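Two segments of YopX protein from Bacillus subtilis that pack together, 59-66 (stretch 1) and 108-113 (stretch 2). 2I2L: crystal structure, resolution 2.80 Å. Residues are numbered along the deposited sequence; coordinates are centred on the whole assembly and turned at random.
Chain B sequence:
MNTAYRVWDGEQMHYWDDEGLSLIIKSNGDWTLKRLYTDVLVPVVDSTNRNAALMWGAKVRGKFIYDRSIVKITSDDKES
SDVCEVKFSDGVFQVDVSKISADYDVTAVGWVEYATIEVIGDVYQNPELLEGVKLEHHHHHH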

# COMPACT_ATOMS: atom_id res chain seq x y z
N LYS B 59 -7.94 -3.22 0.61
CA LYS B 59 -9.32 -3.66 0.62
C LYS B 59 -9.98 -3.13 -0.65
O LYS B 59 -9.99 -1.93 -0.91
CB LYS B 59 -10.02 -3.13 1.87
CG LYS B 59 -11.37 -3.78 2.13
CD LYS B 59 -12.04 -3.19 3.35
CE LYS B 59 -13.33 -3.91 3.67
NZ LYS B 59 -13.95 -3.35 4.90
N VAL B 60 -10.49 -4.03 -1.48
CA VAL B 60 -11.16 -3.64 -2.71
C VAL B 60 -12.31 -4.62 -2.87
O VAL B 60 -12.13 -5.84 -2.72
CB VAL B 60 -10.21 -3.72 -3.95
CG1 VAL B 60 -8.84 -3.17 -3.61
CG2 VAL B 60 -10.12 -5.15 -4.46
N ARG B 61 -13.50 -4.10 -3.15
CA ARG B 61 -14.68 -4.93 -3.33
C ARG B 61 -14.94 -5.76 -2.07
O ARG B 61 -15.31 -6.94 -2.16
CB ARG B 61 -14.51 -5.87 -4.52
CG ARG B 61 -14.01 -5.20 -5.79
CD ARG B 61 -13.94 -6.19 -6.94
NE ARG B 61 -13.34 -5.61 -8.13
CZ ARG B 61 -13.74 -4.47 -8.70
NH1 ARG B 61 -14.76 -3.78 -8.18
NH2 ARG B 61 -13.14 -4.02 -9.79
N GLY B 62 -14.72 -5.15 -0.91
CA GLY B 62 -14.94 -5.84 0.35
C GLY B 62 -13.81 -6.76 0.77
O GLY B 62 -13.48 -6.84 1.95
N LYS B 63 -13.22 -7.46 -0.18
CA LYS B 63 -12.13 -8.38 0.14
C LYS B 63 -10.80 -7.64 0.20
O LYS B 63 -10.64 -6.56 -0.39
CB LYS B 63 -12.03 -9.48 -0.93
CG LYS B 63 -13.31 -9.80 -1.70
CD LYS B 63 -14.31 -10.63 -0.89
CE LYS B 63 -15.55 -11.00 -1.71
NZ LYS B 63 -16.39 -9.82 -2.11
N PHE B 64 -9.84 -8.22 0.92
CA PHE B 64 -8.49 -7.67 1.03
C PHE B 64 -7.68 -8.44 -0.01
O PHE B 64 -7.79 -9.66 -0.10
CB PHE B 64 -7.91 -7.92 2.42
CG PHE B 64 -7.80 -6.69 3.26
CD1 PHE B 64 -8.38 -6.64 4.53
CD2 PHE B 64 -7.14 -5.57 2.78
CE1 PHE B 64 -8.29 -5.49 5.31
CE2 PHE B 64 -7.04 -4.41 3.54
CZ PHE B 64 -7.62 -4.37 4.81
N ILE B 65 -6.87 -7.74 -0.80
CA ILE B 65 -6.07 -8.40 -1.82
C ILE B 65 -4.61 -8.02 -1.64
O ILE B 65 -4.29 -6.84 -1.47
CB ILE B 65 -6.59 -8.03 -3.25
CG1 ILE B 65 -6.41 -9.21 -4.20
CG2 ILE B 65 -5.83 -6.84 -3.79
CD1 ILE B 65 -7.15 -9.05 -5.54
N TYR B 66 -3.73 -9.03 -1.65
CA TYR B 66 -2.28 -8.83 -1.48
C TYR B 66 -1.60 -8.93 -2.85
O TYR B 66 -2.12 -8.40 -3.82
CB TYR B 66 -1.75 -9.89 -0.51
CG TYR B 66 -2.44 -9.87 0.85
CD1 TYR B 66 -1.90 -9.15 1.93
CD2 TYR B 66 -3.62 -10.59 1.07
CE1 TYR B 66 -2.51 -9.14 3.17
CE2 TYR B 66 -4.24 -10.58 2.31
CZ TYR B 66 -3.68 -9.85 3.37
OH TYR B 66 -4.30 -9.86 4.61
N ALA B 108 -5.94 -0.63 -12.30
CA ALA B 108 -6.03 -0.88 -10.87
C ALA B 108 -7.00 -2.03 -10.67
O ALA B 108 -8.09 -2.03 -11.25
CB ALA B 108 -6.54 0.35 -10.15
N VAL B 109 -6.62 -3.02 -9.86
CA VAL B 109 -7.49 -4.16 -9.61
C VAL B 109 -8.87 -3.72 -9.10
O VAL B 109 -9.87 -4.37 -9.38
CB VAL B 109 -6.87 -5.15 -8.60
CG1 VAL B 109 -6.61 -4.47 -7.28
CG2 VAL B 109 -7.79 -6.35 -8.40
N GLY B 110 -8.92 -2.62 -8.36
CA GLY B 110 -10.19 -2.15 -7.85
C GLY B 110 -10.93 -1.31 -8.88
O GLY B 110 -12.01 -0.77 -8.62
N TRP B 111 -10.34 -1.20 -10.06
CA TRP B 111 -10.95 -0.41 -11.12
C TRP B 111 -11.32 -1.27 -12.32
O TRP B 111 -11.67 -0.74 -13.38
CB TRP B 111 -10.00 0.73 -11.56
CG TRP B 111 -9.85 1.83 -10.54
CD1 TRP B 111 -10.59 2.01 -9.40
CD2 TRP B 111 -8.92 2.92 -10.59
NE1 TRP B 111 -10.18 3.14 -8.74
CE2 TRP B 111 -9.15 3.72 -9.44
CE3 TRP B 111 -7.91 3.31 -11.48
CZ2 TRP B 111 -8.41 4.88 -9.17
CZ3 TRP B 111 -7.18 4.46 -11.21
CH2 TRP B 111 -7.43 5.23 -10.06
N VAL B 112 -11.24 -2.59 -12.16
CA VAL B 112 -11.62 -3.50 -13.24
C VAL B 112 -13.12 -3.24 -13.45
O VAL B 112 -13.92 -3.40 -12.53
CB VAL B 112 -11.38 -4.95 -12.83
N GLU B 113 -13.48 -2.83 -14.67
CA GLU B 113 -14.87 -2.49 -14.95
C GLU B 113 -15.84 -3.56 -15.46
O GLU B 113 -16.85 -3.82 -14.82
CB GLU B 113 -14.91 -1.27 -15.90

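Stretch 1 is a β-hairpin: a strand arrives through Lys59, the chain reverses in a type I' turn from Val60 to Lys63, and a second strand leaves through Ile65. Stretch 2 has no regular helix or strand; its backbone curls tightly, with Trp111 N donating a hydrogen bond to Ala108 O at 2.7 Å. Their backbones come nearest where Val60 CA lies 5.4 Å from Gly110 CA, and the contact is small, burying 256 Å² in all.

Lys59 extends its side chain, all four chi angles t, beyond the reach of stretch 2, an exposed place that suits a charged chain.

Val60 points toward stretch 2. Its CB lies 4.2 Å from Gly110 CA, a close approach that the absence of a side chain on Gly110 helps to permit: a CB modelled there would fall about 3.5 Å from Val60 CB. Val60 CG1 also meets Val109 CG1 at 4.5 Å, a loose apolar contact between buried residues. The backbone of Val60 serves the hairpin, Val60 N donating to Lys63 O at 2.8 Å.

Arg61 contributes the most area of any stretch 1 residue. From the turn its side chain reaches toward stretch 2 and brings the guanidinium among backbone carbonyls, whose partial negative charge suits a cationic group. Arg61 NH2 donates a weak hydrogen bond to Val109 O, at 3.3 Å with an angle of 125° at the hydrogen. The same NH2 lies 2.9 Å from Val112 O, while Gly110 CA sits over one face of the guanidinium. These contacts draw on the backbone of stretch 2; Val112 is modelled only to CB, which is 3.6 Å from Arg61 NH2.

Gly62 makes no contact with stretch 2, but it suits the turn. Both central residues of a type I' turn need positive phi, and at 81° Gly62 adopts a value that glycine tolerates readily; Arg61, at 58°, accepts the same demand with a side chain attached.

Lys63 closes the turn. Its NZ donates to Arg61 O at 3.1 Å, and its backbone N makes a weak hydrogen bond to that same oxygen at 2.9 Å. Phe64 is out of reach of stretch 2.

Ile65 points toward stretch 2, and its CD1 meets Val109 CG2 at 4.0 Å. Val109 thus touches both Val60 and Ile65, and these buried, branched aliphatic side chains form a small apolar cluster beside the polar contacts of Arg61. Tyr66, also buried, is out of reach; its OH is hydrogen-bonded elsewhere in the structure.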